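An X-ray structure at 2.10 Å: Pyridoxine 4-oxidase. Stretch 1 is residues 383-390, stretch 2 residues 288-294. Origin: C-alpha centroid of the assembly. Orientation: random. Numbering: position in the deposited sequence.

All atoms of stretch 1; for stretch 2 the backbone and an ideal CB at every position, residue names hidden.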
# COMPACT_ATOMS: atom_id res chain seq x y z
N ILE A 383 -4.61 10.64 -15.28
CA ILE A 383 -5.70 11.38 -14.66
C ILE A 383 -6.23 10.55 -13.49
O ILE A 383 -6.91 9.54 -13.69
CB ILE A 383 -6.81 11.66 -15.67
CG1 ILE A 383 -6.23 12.30 -16.94
CG2 ILE A 383 -7.91 12.53 -15.04
CD1 ILE A 383 -7.28 12.75 -17.93
N ILE A 384 -5.89 10.98 -12.28
CA ILE A 384 -6.13 10.21 -11.06
C ILE A 384 -7.14 10.95 -10.18
O ILE A 384 -6.84 12.04 -9.66
CB ILE A 384 -4.83 10.02 -10.26
CG1 ILE A 384 -3.80 9.25 -11.09
CG2 ILE A 384 -5.10 9.31 -8.93
CD1 ILE A 384 -2.35 9.47 -10.60
N ASP A 385 -8.32 10.37 -10.02
CA ASP A 385 -9.34 10.95 -9.16
C ASP A 385 -9.69 9.97 -8.06
O ASP A 385 -10.56 9.14 -8.25
CB ASP A 385 -10.61 11.29 -9.95
CG ASP A 385 -11.77 11.73 -9.06
OD1 ASP A 385 -12.94 11.63 -9.50
OD2 ASP A 385 -11.52 12.15 -7.91
N PRO A 386 -9.02 10.08 -6.89
CA PRO A 386 -9.29 9.15 -5.80
C PRO A 386 -10.70 9.32 -5.20
O PRO A 386 -11.09 8.45 -4.42
CB PRO A 386 -8.22 9.50 -4.75
CG PRO A 386 -7.78 10.90 -5.10
CD PRO A 386 -7.91 10.99 -6.58
N ALA A 387 -11.41 10.39 -5.55
CA ALA A 387 -12.76 10.68 -4.99
C ALA A 387 -12.75 10.70 -3.47
O ALA A 387 -13.65 10.13 -2.82
CB ALA A 387 -13.79 9.67 -5.51
N TYR A 388 -11.75 11.35 -2.89
CA TYR A 388 -11.60 11.36 -1.44
C TYR A 388 -12.83 11.97 -0.77
O TYR A 388 -13.37 12.98 -1.23
CB TYR A 388 -10.36 12.15 -1.03
CG TYR A 388 -9.01 11.49 -1.24
CD1 TYR A 388 -7.92 12.25 -1.65
CD2 TYR A 388 -8.80 10.13 -0.97
CE1 TYR A 388 -6.67 11.70 -1.82
CE2 TYR A 388 -7.52 9.56 -1.14
CZ TYR A 388 -6.47 10.36 -1.57
OH TYR A 388 -5.20 9.86 -1.75
N LEU A 389 -13.27 11.35 0.33
CA LEU A 389 -14.38 11.85 1.15
C LEU A 389 -15.66 12.16 0.37
O LEU A 389 -16.32 13.16 0.65
CB LEU A 389 -13.95 13.11 1.91
CG LEU A 389 -13.28 12.92 3.29
CD1 LEU A 389 -12.75 11.51 3.51
CD2 LEU A 389 -12.18 13.97 3.52
N GLN A 390 -16.03 11.30 -0.58
CA GLN A 390 -17.20 11.62 -1.40
C GLN A 390 -18.51 11.03 -0.84
O GLN A 390 -19.61 11.42 -1.23
CB GLN A 390 -16.97 11.22 -2.86
CG GLN A 390 -17.53 12.22 -3.89
CD GLN A 390 -16.86 13.60 -3.81
OE1 GLN A 390 -15.81 13.83 -4.41
NE2 GLN A 390 -17.47 14.53 -3.08
N UNK A 288 -12.77 1.46 -9.47
CA UNK A 288 -12.64 0.83 -8.14
C UNK A 288 -11.39 1.31 -7.40
O UNK A 288 -10.93 0.66 -6.45
CB UNK A 288 -12.60 -0.69 -8.28
N UNK A 289 -10.82 2.44 -7.82
CA UNK A 289 -9.61 2.96 -7.16
C UNK A 289 -9.89 3.33 -5.70
O UNK A 289 -10.80 4.13 -5.42
CB UNK A 289 -9.08 4.18 -7.91
N UNK A 290 -9.09 2.77 -4.79
CA UNK A 290 -9.21 3.08 -3.36
C UNK A 290 -7.88 3.54 -2.78
O UNK A 290 -6.83 3.19 -3.29
CB UNK A 290 -9.72 1.86 -2.59
N UNK A 291 -7.94 4.28 -1.67
CA UNK A 291 -6.74 4.69 -0.95
C UNK A 291 -7.15 5.01 0.48
O UNK A 291 -8.34 5.21 0.76
CB UNK A 291 -6.06 5.89 -1.62
N UNK A 292 -6.18 5.01 1.40
CA UNK A 292 -6.45 5.41 2.79
C UNK A 292 -6.07 6.87 2.93
O UNK A 292 -5.15 7.34 2.25
CB UNK A 292 -5.68 4.54 3.79
N UNK A 293 -6.78 7.59 3.81
CA UNK A 293 -6.40 8.94 4.21
C UNK A 293 -5.97 8.97 5.68
O UNK A 293 -6.45 8.16 6.50
CB UNK A 293 -7.56 9.91 3.98
N UNK A 294 -5.08 9.90 6.01
CA UNK A 294 -4.81 10.24 7.40
C UNK A 294 -4.97 11.74 7.59
O UNK A 294 -4.48 12.53 6.78
CB UNK A 294 -3.41 9.79 7.81

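Position 288 has phi/psi of 65/18, in the left-handed region that glycine, asparagine and aspartate enter most readily, and its ideal CB has nothing of stretch 1 within 5.5 Å. The backbone favours a small polar residue or glycine. The deposited residue is Asn288, whose side chain stays out of reach of stretch 1.

At position 289 the CA-to-CB bond points toward stretch 1. The ideal CB lies 5.2 Å from Asp385 O and 5.4 Å from Pro386 CA, so there is room for a few more carbons before contact, and the nearby surfaces of Ile384 and Pro386 are apolar. Leucine, isoleucine or methionine would suit. Leu289 fills the gap with chi1 t and chi2 p: its CD2 sits 3.8 Å from Pro386 CA and 4.1 Å from Ile384 CG2. Close by, one water donates to both backbones, 2.6 Å from water 1 O to Leu289 O and 2.6 Å from water 1 O to Pro386 O, bridging the segments where they lack a direct backbone hydrogen bond.

Position 290 points away, and stretch 1 sets no requirement there. It is Gln290, whose NE2 donates to Asn288 O at 3.2 Å, with a nearly straight angle of 165°.

Position 291 points toward stretch 1 again, its ideal CB 4.0 Å from Tyr388 CE2 and 5.2 Å from Pro386 CB. The tyrosine hydroxyl lies within reach of a short polar side chain; aspartate, asparagine or serine could be considered, while a bulky group would have to steer round the ring. Asp291 takes chi1 t and places OD2 at the ring edge, near its plane, where it accepts a very short hydrogen bond of 2.5 Å from Tyr388 OH to Asp291 OD2.

Position 292 points away, leaving the choice open as far as stretch 1 is concerned. His292 is found there, and both its ring nitrogens are hydrogen-bonded elsewhere in the structure.

Position 293 has extended angles of -113/151 and points toward stretch 1. Its ideal CB is 5.1 Å from Tyr388 CD2 and 5.5 Å from Leu389 CD1, so a branched or flexible apolar chain could meet both ring and leucine. Leu293, with chi1 m and chi2 t, does so: CD2 lies 3.5 Å from the Tyr388 ring centroid, only 9° off the ring normal, a CH-pi contact over one face, while Leu293 CD1 packs 3.6 Å from Leu389 CD1.

Position 294 is an extended strand residue out of reach of stretch 1, which therefore says little about its identity. It is Leu294.

Stretch 2 (288-294) NLQDHLL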
# COMPACT_ATOMS: atom_id res chain seq x y z
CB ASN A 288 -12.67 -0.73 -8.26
CG ASN A 288 -12.68 -1.47 -6.89
OD1 ASN A 288 -11.78 -2.30 -6.58
ND2 ASN A 288 -13.71 -1.21 -6.09
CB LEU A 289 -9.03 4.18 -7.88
CG LEU A 289 -7.94 4.96 -7.09
CD1 LEU A 289 -6.69 4.13 -6.98
CD2 LEU A 289 -7.61 6.34 -7.68
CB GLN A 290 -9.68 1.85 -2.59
CG GLN A 290 -11.07 1.38 -2.99
CD GLN A 290 -11.29 -0.07 -2.64
OE1 GLN A 290 -11.35 -0.44 -1.46
NE2 GLN A 290 -11.35 -0.93 -3.66
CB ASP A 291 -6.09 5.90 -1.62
CG ASP A 291 -4.83 6.40 -0.90
OD1 ASP A 291 -4.09 5.57 -0.30
OD2 ASP A 291 -4.57 7.63 -0.95
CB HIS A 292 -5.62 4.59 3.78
CG HIS A 292 -6.18 3.25 4.13
ND1 HIS A 292 -5.43 2.09 4.05
CD2 HIS A 292 -7.39 2.87 4.59
CE1 HIS A 292 -6.16 1.06 4.43
NE2 HIS A 292 -7.36 1.51 4.76
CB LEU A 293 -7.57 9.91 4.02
CG LEU A 293 -7.94 10.25 2.59
CD1 LEU A 293 -9.30 10.94 2.54
CD2 LEU A 293 -6.86 11.15 2.00
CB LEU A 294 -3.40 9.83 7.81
CG LEU A 294 -3.17 8.32 7.96
CD1 LEU A 294 -1.70 8.01 8.21
CD2 LEU A 294 -4.04 7.78 9.09
O HOH W 1 -10.22 6.03 -3.81
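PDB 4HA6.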